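Local coordinates for laccase (Botrytis aclada, PDB 3SQR), which oxidises phenolic substrates such as hydroquinones with copper ions, reducing dioxygen to water, and probably takes part in breaking down lignin, at residues I101-W104 with G105-L108; Y167-F171 with S172-G176; L524-I528 with A529-S533; A562-N565 with A566-P569. All blocks are in the same frame, centred on the assembly; numbering follows the deposited sequence.

Overall arrangement
The four contacts run in series along the chain, and two of them supply ligands to the copper centres. Interactions 2 and 3 lie with centres about 11 Å apart and come from the first and third cupredoxin-like domains, yet they share two copper ions and the water on one of them: His168 and His527 bind one ion, His170 and His525 the other. Tyr175 OH also lies 3.0 Å from His527 O. Interaction 3 alone also reaches the type 1 copper. Interaction 1, centred about 23 Å from interaction 2, turns out of an edge strand of the sheet that carries His168. Interaction 4, on the C-terminal helix, comes within about 4 Å of interaction 2 at the nearest atoms, without touching it.

Interaction 1: residues I101-W104 with G105-L108; sequences IADW and GDNL. With BMA (beta-D-mannopyranose), chain C.
With CG anti to its own carbonyl carbon and beside the backbone N (chi1 -74°), Asp106 turns its carboxylate back over the turn to the amide of Asp103. Asp103 N donates to Asp106 OD2 at 2.8 Å, nearly straight, and the oxygen is met from above the carboxylate plane. In return Asp106 N binds Asp103 O at 2.9 Å, so backbone and side chain close the turn together. The two carboxylates, planes 53° apart, would be expected to repel one another if both are charged, with OD2 of Asp103 4.1 Å from OD2 of Asp106; Arg68 forms salt bridges to both and probably offsets this. A water donates to Asp103 OD2. Next to the polar pair, Ala102 CB rests 3.5 Å from Leu108 CD2. Gly105 has a positive phi of 97°, the left-handed backbone conformation common for glycine at this position of a type II turn. Ile101 CD1 lies 3.9 Å from O5 of a mannose in a glycan attached to the protein. The arrangement is a type II beta turn with glycine at its third position, passing the chain from strand 100-103 in one sheet to strand 107-114 in another within a cupredoxin-like domain.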
loop_
_atom_site.group_PDB
_atom_site.type_symbol
_atom_site.label_atom_id
_atom_site.label_comp_id
_atom_site.label_asym_id
_atom_site.label_seq_id
_atom_site.Cartn_x
_atom_site.Cartn_y
_atom_site.Cartn_z
ATOM N N ILE A 101 -14.618 7.337 -1.563
ATOM C CA ILE A 101 -14.353 8.653 -0.961
ATOM C C ILE A 101 -15.303 8.766 0.225
ATOM O O ILE A 101 -16.539 8.579 0.094
ATOM C CB ILE A 101 -14.440 9.802 -1.962
ATOM C CG1 ILE A 101 -13.429 9.605 -3.123
ATOM C CG2 ILE A 101 -14.192 11.210 -1.261
ATOM C CD1 ILE A 101 -13.454 10.710 -4.307
ATOM N N ALA A 102 -14.741 9.045 1.386
ATOM C CA ALA A 102 -15.516 9.193 2.566
ATOM C C ALA A 102 -14.951 10.328 3.378
ATOM O O ALA A 102 -13.991 10.951 2.978
ATOM C CB ALA A 102 -15.553 7.833 3.391
ATOM N N ASP A 103 -15.631 10.675 4.464
ATOM C CA ASP A 103 -15.143 11.643 5.420
ATOM C C ASP A 103 -14.693 10.883 6.626
ATOM O O ASP A 103 -15.232 9.835 6.971
ATOM C CB ASP A 103 -16.264 12.615 5.893
ATOM C CG ASP A 103 -16.724 13.532 4.790
ATOM O OD1 ASP A 103 -15.919 13.905 3.944
ATOM O OD2 ASP A 103 -17.920 13.809 4.742
ATOM N N TRP A 104 -13.732 11.481 7.302
ATOM C CA TRP A 104 -13.253 11.042 8.575
ATOM C C TRP A 104 -14.454 10.763 9.472
ATOM O O TRP A 104 -15.303 11.637 9.695
ATOM C CB TRP A 104 -12.403 12.179 9.114
ATOM C CG TRP A 104 -11.749 11.938 10.359
ATOM C CD1 TRP A 104 -11.495 10.737 10.948
ATOM C CD2 TRP A 104 -11.179 12.929 11.187
ATOM N NE1 TRP A 104 -10.834 10.922 12.172
ATOM C CE2 TRP A 104 -10.637 12.275 12.328
ATOM C CE3 TRP A 104 -11.130 14.338 11.117
ATOM C CZ2 TRP A 104 -10.058 12.972 13.381
ATOM C CZ3 TRP A 104 -10.529 15.036 12.171
ATOM C CH2 TRP A 104 -9.986 14.350 13.273
ATOM N N GLY A 105 -14.501 9.546 10.006
ATOM C CA GLY A 105 -15.572 9.144 10.917
ATOM C C GLY A 105 -16.715 8.376 10.268
ATOM O O GLY A 105 -17.549 7.819 10.995
ATOM N N ASP A 106 -16.796 8.372 8.924
ATOM C CA ASP A 106 -17.853 7.691 8.241
ATOM C C ASP A 106 -17.727 6.175 8.429
ATOM O O ASP A 106 -16.622 5.662 8.662
ATOM C CB ASP A 106 -17.819 7.980 6.745
ATOM C CG ASP A 106 -18.305 9.367 6.405
ATOM O OD1 ASP A 106 -18.862 10.117 7.266
ATOM O OD2 ASP A 106 -18.147 9.700 5.212
ATOM N N ASN A 107 -18.861 5.497 8.325
ATOM C CA ASN A 107 -18.911 4.022 8.340
ATOM C C ASN A 107 -19.072 3.618 6.926
ATOM O O ASN A 107 -19.957 4.143 6.274
ATOM C CB ASN A 107 -20.061 3.561 9.227
ATOM C CG ASN A 107 -19.803 3.904 10.679
ATOM O OD1 ASN A 107 -18.790 3.547 11.226
ATOM N ND2 ASN A 107 -20.726 4.635 11.308
ATOM N N LEU A 108 -18.198 2.714 6.459
ATOM C CA LEU A 108 -18.219 2.183 5.114
ATOM C C LEU A 108 -18.852 0.805 5.156
ATOM O O LEU A 108 -18.519 -0.006 6.015
ATOM C CB LEU A 108 -16.827 2.114 4.517
ATOM C CG LEU A 108 -16.044 3.437 4.578
ATOM C CD1 LEU A 108 -14.768 3.342 3.686
ATOM C CD2 LEU A 108 -16.906 4.687 4.252
HETATM C C1 BMA C . -14.505 13.779 -6.645
HETATM C C2 BMA C . -15.029 15.221 -6.598
HETATM C C3 BMA C . -15.954 15.379 -5.363
HETATM C C4 BMA C . -17.060 14.308 -5.376
HETATM C C5 BMA C . -16.481 12.912 -5.669
HETATM C C6 BMA C . -17.585 11.891 -5.931
HETATM O O2 BMA C . -15.638 15.405 -7.865
HETATM O O3 BMA C . -16.469 16.685 -5.122
HETATM O O4 BMA C . -17.701 14.287 -4.114
HETATM O O5 BMA C . -15.599 12.901 -6.786
HETATM O O6 BMA C . -18.206 12.153 -7.190
HETATM O O HOH W 1 -19.621 12.458 6.655
#

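Interaction 2: residues Y167-F171 with S172-G176; sequences YHSHF and SLQYG. With CU (copper (II) ion), chain F; CU (copper (II) ion), chain E.
The His-X-His sequence at the end of strand 163-169 supplies one ligand to each of two copper ions, and the contact is the tight turn that folds the following chain back alongside it. His168 NE2 binds one copper at 2.0 Å and His170 NE2 the other at 2.1 Å; His126 and His527 join the first site, His468 and His525 the second. The far nitrogen of His168 is held too: ND1 donates to Ser169 O at 2.8 Å, in the plane of its own ring but from above the carbonyl plane, which helps to fix the rotation of the imidazole. Ser169 OG, anti to the backbone N (chi1 173°), gives its proton to Gln174 OE1 at 2.7 Å, on a lone pair in the carbonyl plane. The same OG accepts from Phe171 N, making an ST turn. Gln174 N closes the bend on Phe171 O at 3.3 Å, while the side-chain amide of Gln174 passes obliquely by the Phe171 ring, NE2 3.5 Å from CD1. Thr121 also bonds to OE1, while NE2 bonds to Asn119 and Gly120 O. Tyr175 lies alongside His168, CB to CB 3.8 Å, their ring planes 52° apart; its hydroxyl lies within hydrogen-bonding distance of Gly271 O and His527 O, between which its one proton must be shared. A water accepts from Tyr175 N and can donate to the carbonyls of Ser169 and Ser172, though it has more acceptors in reach than protons. A type II' beta turn from Phe171 to Gln174 thus backs a His-X-His element typical of the type 3 copper pair in multicopper oxidases.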
loop_
_atom_site.group_PDB
_atom_site.type_symbol
_atom_site.label_atom_id
_atom_site.label_comp_id
_atom_site.label_asym_id
_atom_site.label_seq_id
_atom_site.Cartn_x
_atom_site.Cartn_y
_atom_site.Cartn_z
ATOM N N TYR A 167 -7.225 0.717 -1.765
ATOM C CA TYR A 167 -7.708 -0.632 -1.393
ATOM C C TYR A 167 -7.221 -1.542 -2.475
ATOM O O TYR A 167 -7.107 -1.144 -3.649
ATOM C CB TYR A 167 -9.222 -0.677 -1.233
ATOM C CG TYR A 167 -10.008 -0.355 -2.466
ATOM C CD1 TYR A 167 -10.222 0.926 -2.874
ATOM C CD2 TYR A 167 -10.596 -1.372 -3.223
ATOM C CE1 TYR A 167 -10.989 1.209 -4.025
ATOM C CE2 TYR A 167 -11.344 -1.097 -4.349
ATOM C CZ TYR A 167 -11.522 0.206 -4.760
ATOM O OH TYR A 167 -12.234 0.434 -5.879
ATOM N N HIS A 168 -6.981 -2.820 -2.130
ATOM C CA HIS A 168 -6.467 -3.692 -3.140
ATOM C C HIS A 168 -6.675 -5.111 -2.745
ATOM O O HIS A 168 -6.790 -5.411 -1.591
ATOM C CB HIS A 168 -4.995 -3.464 -3.420
ATOM C CG HIS A 168 -4.083 -3.596 -2.224
ATOM N ND1 HIS A 168 -3.554 -4.802 -1.808
ATOM C CD2 HIS A 168 -3.524 -2.649 -1.436
ATOM C CE1 HIS A 168 -2.754 -4.584 -0.768
ATOM N NE2 HIS A 168 -2.692 -3.275 -0.548
ATOM N N SER A 169 -6.677 -5.981 -3.716
ATOM C CA SER A 169 -6.692 -7.400 -3.324
ATOM C C SER A 169 -5.450 -7.742 -2.538
ATOM O O SER A 169 -4.363 -7.275 -2.854
ATOM C CB SER A 169 -6.772 -8.307 -4.535
ATOM O OG SER A 169 -6.609 -9.662 -4.104
ATOM N N HIS A 170 -5.627 -8.562 -1.492
ATOM C CA HIS A 170 -4.512 -9.066 -0.767
ATOM C C HIS A 170 -4.455 -10.597 -0.997
ATOM O O HIS A 170 -3.774 -11.312 -0.296
ATOM C CB HIS A 170 -4.640 -8.736 0.699
ATOM C CG HIS A 170 -3.351 -8.423 1.370
ATOM N ND1 HIS A 170 -2.293 -9.285 1.387
ATOM C CD2 HIS A 170 -2.923 -7.301 2.023
ATOM C CE1 HIS A 170 -1.297 -8.753 2.072
ATOM N NE2 HIS A 170 -1.639 -7.533 2.444
ATOM N N PHE A 171 -5.047 -11.047 -2.085
ATOM C CA PHE A 171 -5.084 -12.457 -2.445
ATOM C C PHE A 171 -4.054 -12.657 -3.539
ATOM O O PHE A 171 -4.207 -12.201 -4.707
ATOM C CB PHE A 171 -6.468 -12.828 -2.918
ATOM C CG PHE A 171 -6.606 -14.255 -3.340
ATOM C CD1 PHE A 171 -6.233 -14.625 -4.611
ATOM C CD2 PHE A 171 -7.144 -15.164 -2.487
ATOM C CE1 PHE A 171 -6.385 -15.933 -5.034
ATOM C CE2 PHE A 171 -7.310 -16.503 -2.877
ATOM C CZ PHE A 171 -6.904 -16.873 -4.155
ATOM N N SER A 172 -2.921 -13.213 -3.132
ATOM C CA SER A 172 -1.868 -13.530 -4.076
ATOM C C SER A 172 -1.511 -12.278 -4.916
ATOM O O SER A 172 -1.448 -11.165 -4.340
ATOM C CB SER A 172 -2.231 -14.819 -4.908
ATOM O OG SER A 172 -1.192 -15.111 -5.853
ATOM N N LEU A 173 -1.205 -12.412 -6.197
ATOM C CA LEU A 173 -0.648 -11.278 -6.963
ATOM C C LEU A 173 -1.684 -10.417 -7.636
ATOM O O LEU A 173 -1.345 -9.611 -8.486
ATOM C CB LEU A 173 0.297 -11.819 -8.061
ATOM C CG LEU A 173 1.490 -12.632 -7.598
ATOM C CD1 LEU A 173 2.110 -13.379 -8.836
ATOM C CD2 LEU A 173 2.516 -11.712 -6.995
ATOM N N GLN A 174 -2.943 -10.555 -7.240
ATOM C CA GLN A 174 -4.032 -9.949 -8.028
ATOM C C GLN A 174 -3.903 -8.472 -8.203
ATOM O O GLN A 174 -4.290 -7.969 -9.213
ATOM C CB GLN A 174 -5.382 -10.212 -7.423
ATOM C CG GLN A 174 -5.802 -11.671 -7.555
ATOM C CD GLN A 174 -7.143 -11.993 -6.886
ATOM O OE1 GLN A 174 -7.557 -11.347 -5.942
ATOM N NE2 GLN A 174 -7.818 -13.080 -7.355
ATOM N N TYR A 175 -3.392 -7.761 -7.210
ATOM C CA TYR A 175 -3.348 -6.298 -7.433
ATOM C C TYR A 175 -2.372 -5.927 -8.527
ATOM O O TYR A 175 -2.448 -4.808 -9.108
ATOM C CB TYR A 175 -3.146 -5.464 -6.138
ATOM C CG TYR A 175 -1.716 -5.274 -5.681
ATOM C CD1 TYR A 175 -0.936 -4.325 -6.242
ATOM C CD2 TYR A 175 -1.149 -6.079 -4.725
ATOM C CE1 TYR A 175 0.340 -4.111 -5.878
ATOM C CE2 TYR A 175 0.204 -5.873 -4.331
ATOM C CZ TYR A 175 0.915 -4.882 -4.905
ATOM O OH TYR A 175 2.241 -4.602 -4.597
ATOM N N GLY A 176 -1.472 -6.845 -8.873
ATOM C CA GLY A 176 -0.596 -6.670 -10.020
ATOM C C GLY A 176 -1.279 -6.639 -11.361
ATOM O O GLY A 176 -0.726 -6.119 -12.351
HETATM CU CU CU F . -1.257 -2.557 0.645
HETATM CU CU CU E . -0.586 -6.106 3.489
HETATM O O HOH W 2 -3.029 -8.890 -4.672
HETATM O O HOH W 3 -0.914 -4.892 1.821
#

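Interaction 3: residues L524-I528 with A529-S533; sequences LHCHI and AWHAS. With CU (copper (II) ion), chain D; CU (copper (II) ion), chain E; CU (copper (II) ion), chain F.
Cys526 and His531, five residues apart, grip one copper ion from the end of a strand and a short helix, while the histidines flanking the cysteine serve two other coppers. Cys526 SG binds at 2.2 Å and His531 ND1 at 2.0 Å, and His463 adds a third ligand. SG lies anti to the backbone N (chi1 -180°), which sends it toward the helix; SG also accepts a hydrogen bond from Ile528 N at 3.4 Å. Ile528 packs alongside His531, its CG2 centred over one face of the imidazole in a CH-pi contact 3.8 Å from the centroid. Its CD1 stands 3.5 Å from the copper itself. Ile528 O receives Ala532 N almost straight on and His531 N only weakly, which ties the ligand-bearing helix to its N-cap residue. His525 ND1 donates to Cys526 O at 2.8 Å from above the carbonyl plane. In multicopper oxidases the covalent His-Cys-His sequence is taken as the electron path between the type 1 and trinuclear centres, and this hydrogen bond may offer a shortcut between the same residues. Ala532 CB packs against Cys526 O. The axes of strand 524-526 and helix 529-533 make an angle of 128°; strands 463-467 and 537-542 border the strand, while helix 210-217 packs on Trp530 and Ser533.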
loop_
_atom_site.group_PDB
_atom_site.type_symbol
_atom_site.label_atom_id
_atom_site.label_comp_id
_atom_site.label_asym_id
_atom_site.label_seq_id
_atom_site.Cartn_x
_atom_site.Cartn_y
_atom_site.Cartn_z
ATOM N N LEU A 524 2.390 -8.545 8.654
ATOM C CA LEU A 524 3.450 -7.608 8.333
ATOM C C LEU A 524 4.233 -8.275 7.206
ATOM O O LEU A 524 4.531 -9.445 7.271
ATOM C CB LEU A 524 4.366 -7.365 9.526
ATOM C CG LEU A 524 5.631 -6.552 9.192
ATOM C CD1 LEU A 524 5.994 -5.642 10.360
ATOM C CD2 LEU A 524 6.784 -7.510 8.771
ATOM N N HIS A 525 4.500 -7.538 6.141
ATOM C CA HIS A 525 5.096 -8.131 4.993
ATOM C C HIS A 525 5.746 -7.118 4.113
ATOM O O HIS A 525 5.433 -5.932 4.194
ATOM C CB HIS A 525 4.048 -8.879 4.181
ATOM C CG HIS A 525 3.004 -7.996 3.599
ATOM N ND1 HIS A 525 2.993 -7.624 2.273
ATOM C CD2 HIS A 525 1.941 -7.387 4.174
ATOM C CE1 HIS A 525 1.933 -6.869 2.047
ATOM N NE2 HIS A 525 1.299 -6.681 3.192
ATOM N N CYS A 526 6.693 -7.598 3.312
ATOM C CA CYS A 526 7.199 -6.809 2.194
ATOM C C CYS A 526 6.066 -6.647 1.172
ATOM O O CYS A 526 5.351 -7.623 0.850
ATOM C CB CYS A 526 8.375 -7.517 1.531
ATOM S SG CYS A 526 8.968 -6.547 0.199
ATOM N N HIS A 527 5.896 -5.429 0.678
ATOM C CA HIS A 527 4.827 -5.102 -0.250
ATOM C C HIS A 527 5.260 -5.274 -1.701
ATOM O O HIS A 527 4.452 -5.023 -2.640
ATOM C CB HIS A 527 4.331 -3.636 -0.037
ATOM C CG HIS A 527 2.844 -3.470 -0.177
ATOM N ND1 HIS A 527 2.193 -3.758 -1.345
ATOM C CD2 HIS A 527 1.888 -3.018 0.692
ATOM C CE1 HIS A 527 0.902 -3.512 -1.195
ATOM N NE2 HIS A 527 0.677 -3.081 0.037
ATOM N N ILE A 528 6.495 -5.727 -1.933
ATOM C CA ILE A 528 6.888 -6.147 -3.279
ATOM C C ILE A 528 6.119 -7.465 -3.491
ATOM O O ILE A 528 6.286 -8.414 -2.712
ATOM C CB ILE A 528 8.393 -6.342 -3.407
ATOM C CG1 ILE A 528 9.146 -5.017 -3.295
ATOM C CG2 ILE A 528 8.704 -7.078 -4.777
ATOM C CD1 ILE A 528 10.698 -5.153 -3.129
ATOM N N ALA A 529 5.203 -7.482 -4.449
ATOM C CA ALA A 529 4.261 -8.545 -4.537
ATOM C C ALA A 529 4.954 -9.888 -4.682
ATOM O O ALA A 529 4.518 -10.847 -4.065
ATOM C CB ALA A 529 3.229 -8.311 -5.714
ATOM N N TRP A 530 6.023 -9.941 -5.483
ATOM C CA TRP A 530 6.782 -11.181 -5.573
ATOM C C TRP A 530 7.283 -11.638 -4.227
ATOM O O TRP A 530 7.189 -12.847 -3.959
ATOM C CB TRP A 530 7.947 -11.071 -6.529
ATOM C CG TRP A 530 7.631 -10.455 -7.856
ATOM C CD1 TRP A 530 8.168 -9.344 -8.372
ATOM C CD2 TRP A 530 6.746 -10.980 -8.855
ATOM N NE1 TRP A 530 7.693 -9.125 -9.632
ATOM C CE2 TRP A 530 6.841 -10.144 -9.953
ATOM C CE3 TRP A 530 5.983 -12.153 -8.954
ATOM C CZ2 TRP A 530 6.136 -10.385 -11.133
ATOM C CZ3 TRP A 530 5.287 -12.385 -10.095
ATOM C CH2 TRP A 530 5.369 -11.487 -11.165
ATOM N N HIS A 531 7.776 -10.705 -3.405
ATOM C CA HIS A 531 8.378 -11.055 -2.109
ATOM C C HIS A 531 7.315 -11.505 -1.136
ATOM O O HIS A 531 7.490 -12.508 -0.442
ATOM C CB HIS A 531 9.175 -9.882 -1.553
ATOM C CG HIS A 531 10.361 -9.525 -2.403
ATOM N ND1 HIS A 531 11.243 -8.539 -2.078
ATOM C CD2 HIS A 531 10.783 -10.020 -3.597
ATOM C CE1 HIS A 531 12.176 -8.453 -3.009
ATOM N NE2 HIS A 531 11.927 -9.365 -3.935
ATOM N N ALA A 532 6.177 -10.832 -1.140
ATOM C CA ALA A 532 5.041 -11.294 -0.360
ATOM C C ALA A 532 4.644 -12.696 -0.727
ATOM O O ALA A 532 4.444 -13.555 0.130
ATOM C CB ALA A 532 3.813 -10.290 -0.516
ATOM N N SER A 533 4.533 -12.945 -2.023
ATOM C CA SER A 533 4.153 -14.268 -2.526
ATOM C C SER A 533 5.206 -15.362 -2.196
ATOM O O SER A 533 4.832 -16.548 -1.958
ATOM C CB SER A 533 3.949 -14.203 -4.005
ATOM O OG SER A 533 2.641 -13.744 -4.247
HETATM CU CU CU D . 10.932 -7.418 -0.422
HETATM CU CU CU E . -0.586 -6.106 3.489
HETATM CU CU CU F . -1.257 -2.557 0.645
HETATM O O HOH W 3 -0.914 -4.892 1.821
#

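Interaction 4: residues A562-N565 with A566-P569; sequences ANWN and AYTP
Backbone hydrogen bonds join Ala562 to Ala566 and Trp564 to Tyr567 and Thr568. Ala566 N donates to Ala562 O at 3.1 Å, an ordinary i to i+4 bond. Trp564 O then takes two donors: Thr568 N at 3.0 Å, closely in line with the carbonyl, and Tyr567 N at 2.9 Å, well above the carbonyl plane. The second is an i to i+3 bond, and Tyr567 N keeps just a weak tie to Asn563 O. Thr568 OG1 adds a weak bond to Asn565 O. Pro569 has no amide hydrogen to give that oxygen; its CD comes up instead, 3.0 Å away.

The apolar contacts gather on the Trp564 indole. Thr568 CG2 sits over one face of the five-membered ring, 3.6 Å from the centroid, a CH-pi contact made with the methyl beside the backbone N. Tyr567 meets the six-membered ring obliquely, planes 33° apart, with CD2 3.4 Å from Trp564 CZ3. Trp564 CG is anti to the backbone N (chi1 -176°), which carries the indole toward Tyr567 and Thr568. Pro146 and Trp415 from loops also touch it.

Of the polar side chains, Asn563 uses ND2 to bind Asp151. The arrangement is typical of the C-terminal part of a helix, where i to i+3 bonds join the i to i+4 pattern; here it is the last helix of this laccase, 551-567, with Pro569 following.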
loop_
_atom_site.group_PDB
_atom_site.type_symbol
_atom_site.label_atom_id
_atom_site.label_comp_id
_atom_site.label_asym_id
_atom_site.label_seq_id
_atom_site.Cartn_x
_atom_site.Cartn_y
_atom_site.Cartn_z
ATOM N N ALA A 562 -17.299 -21.281 4.590
ATOM C CA ALA A 562 -18.165 -22.344 4.047
ATOM C C ALA A 562 -18.204 -22.315 2.517
ATOM O O ALA A 562 -17.976 -23.337 1.856
ATOM C CB ALA A 562 -19.558 -22.253 4.655
ATOM N N ASN A 563 -18.403 -21.134 1.922
ATOM C CA ASN A 563 -18.414 -21.028 0.476
ATOM C C ASN A 563 -17.078 -21.262 -0.161
ATOM O O ASN A 563 -16.998 -21.818 -1.269
ATOM C CB ASN A 563 -19.019 -19.697 0.034
ATOM C CG ASN A 563 -20.440 -19.560 0.482
ATOM O OD1 ASN A 563 -21.070 -20.570 0.821
ATOM N ND2 ASN A 563 -20.951 -18.317 0.571
ATOM N N TRP A 564 -16.005 -20.856 0.523
ATOM C CA TRP A 564 -14.678 -21.156 0.037
ATOM C C TRP A 564 -14.404 -22.686 -0.018
ATOM O O TRP A 564 -13.857 -23.189 -0.962
ATOM C CB TRP A 564 -13.612 -20.509 0.955
ATOM C CG TRP A 564 -12.236 -20.726 0.414
ATOM C CD1 TRP A 564 -11.247 -21.378 1.026
ATOM C CD2 TRP A 564 -11.723 -20.309 -0.852
ATOM N NE1 TRP A 564 -10.146 -21.403 0.261
ATOM C CE2 TRP A 564 -10.399 -20.769 -0.927
ATOM C CE3 TRP A 564 -12.258 -19.639 -1.943
ATOM C CZ2 TRP A 564 -9.595 -20.587 -2.048
ATOM C CZ3 TRP A 564 -11.457 -19.453 -3.053
ATOM C CH2 TRP A 564 -10.150 -19.917 -3.117
ATOM N N ASN A 565 -14.727 -23.344 1.058
ATOM C CA ASN A 565 -14.514 -24.786 1.159
ATOM C C ASN A 565 -15.345 -25.566 0.128
ATOM O O ASN A 565 -14.932 -26.659 -0.269
ATOM C CB ASN A 565 -14.841 -25.235 2.587
ATOM C CG ASN A 565 -13.767 -24.831 3.576
ATOM O OD1 ASN A 565 -12.587 -24.726 3.230
ATOM N ND2 ASN A 565 -14.176 -24.577 4.814
ATOM N N ALA A 566 -16.523 -25.025 -0.237
ATOM C CA ALA A 566 -17.356 -25.563 -1.357
ATOM C C ALA A 566 -16.681 -25.376 -2.698
ATOM O O ALA A 566 -16.902 -26.136 -3.658
ATOM C CB ALA A 566 -18.761 -24.953 -1.356
ATOM N N TYR A 567 -15.801 -24.378 -2.793
ATOM C CA TYR A 567 -15.130 -24.077 -4.049
ATOM C C TYR A 567 -13.870 -24.870 -4.273
ATOM O O TYR A 567 -13.563 -25.219 -5.389
ATOM C CB TYR A 567 -14.738 -22.574 -4.103
ATOM C CG TYR A 567 -13.854 -22.221 -5.242
ATOM C CD1 TYR A 567 -14.365 -22.091 -6.541
ATOM C CD2 TYR A 567 -12.496 -21.956 -5.058
ATOM C CE1 TYR A 567 -13.548 -21.774 -7.559
ATOM C CE2 TYR A 567 -11.684 -21.633 -6.102
ATOM C CZ TYR A 567 -12.188 -21.519 -7.337
ATOM O OH TYR A 567 -11.298 -21.181 -8.336
ATOM N N THR A 568 -13.085 -25.055 -3.217
ATOM C CA THR A 568 -11.762 -25.578 -3.387
ATOM C C THR A 568 -11.688 -27.013 -3.977
ATOM O O THR A 568 -10.778 -27.270 -4.763
ATOM C CB THR A 568 -10.940 -25.560 -2.121
ATOM O OG1 THR A 568 -11.563 -26.335 -1.088
ATOM C CG2 THR A 568 -10.748 -24.070 -1.651
ATOM N N PRO A 569 -12.658 -27.884 -3.644
ATOM C CA PRO A 569 -12.480 -29.273 -4.140
ATOM C C PRO A 569 -12.303 -29.337 -5.643
ATOM O O PRO A 569 -11.607 -30.235 -6.143
ATOM C CB PRO A 569 -13.787 -29.943 -3.722
ATOM C CG PRO A 569 -14.131 -29.287 -2.447
ATOM C CD PRO A 569 -13.911 -27.795 -2.889
#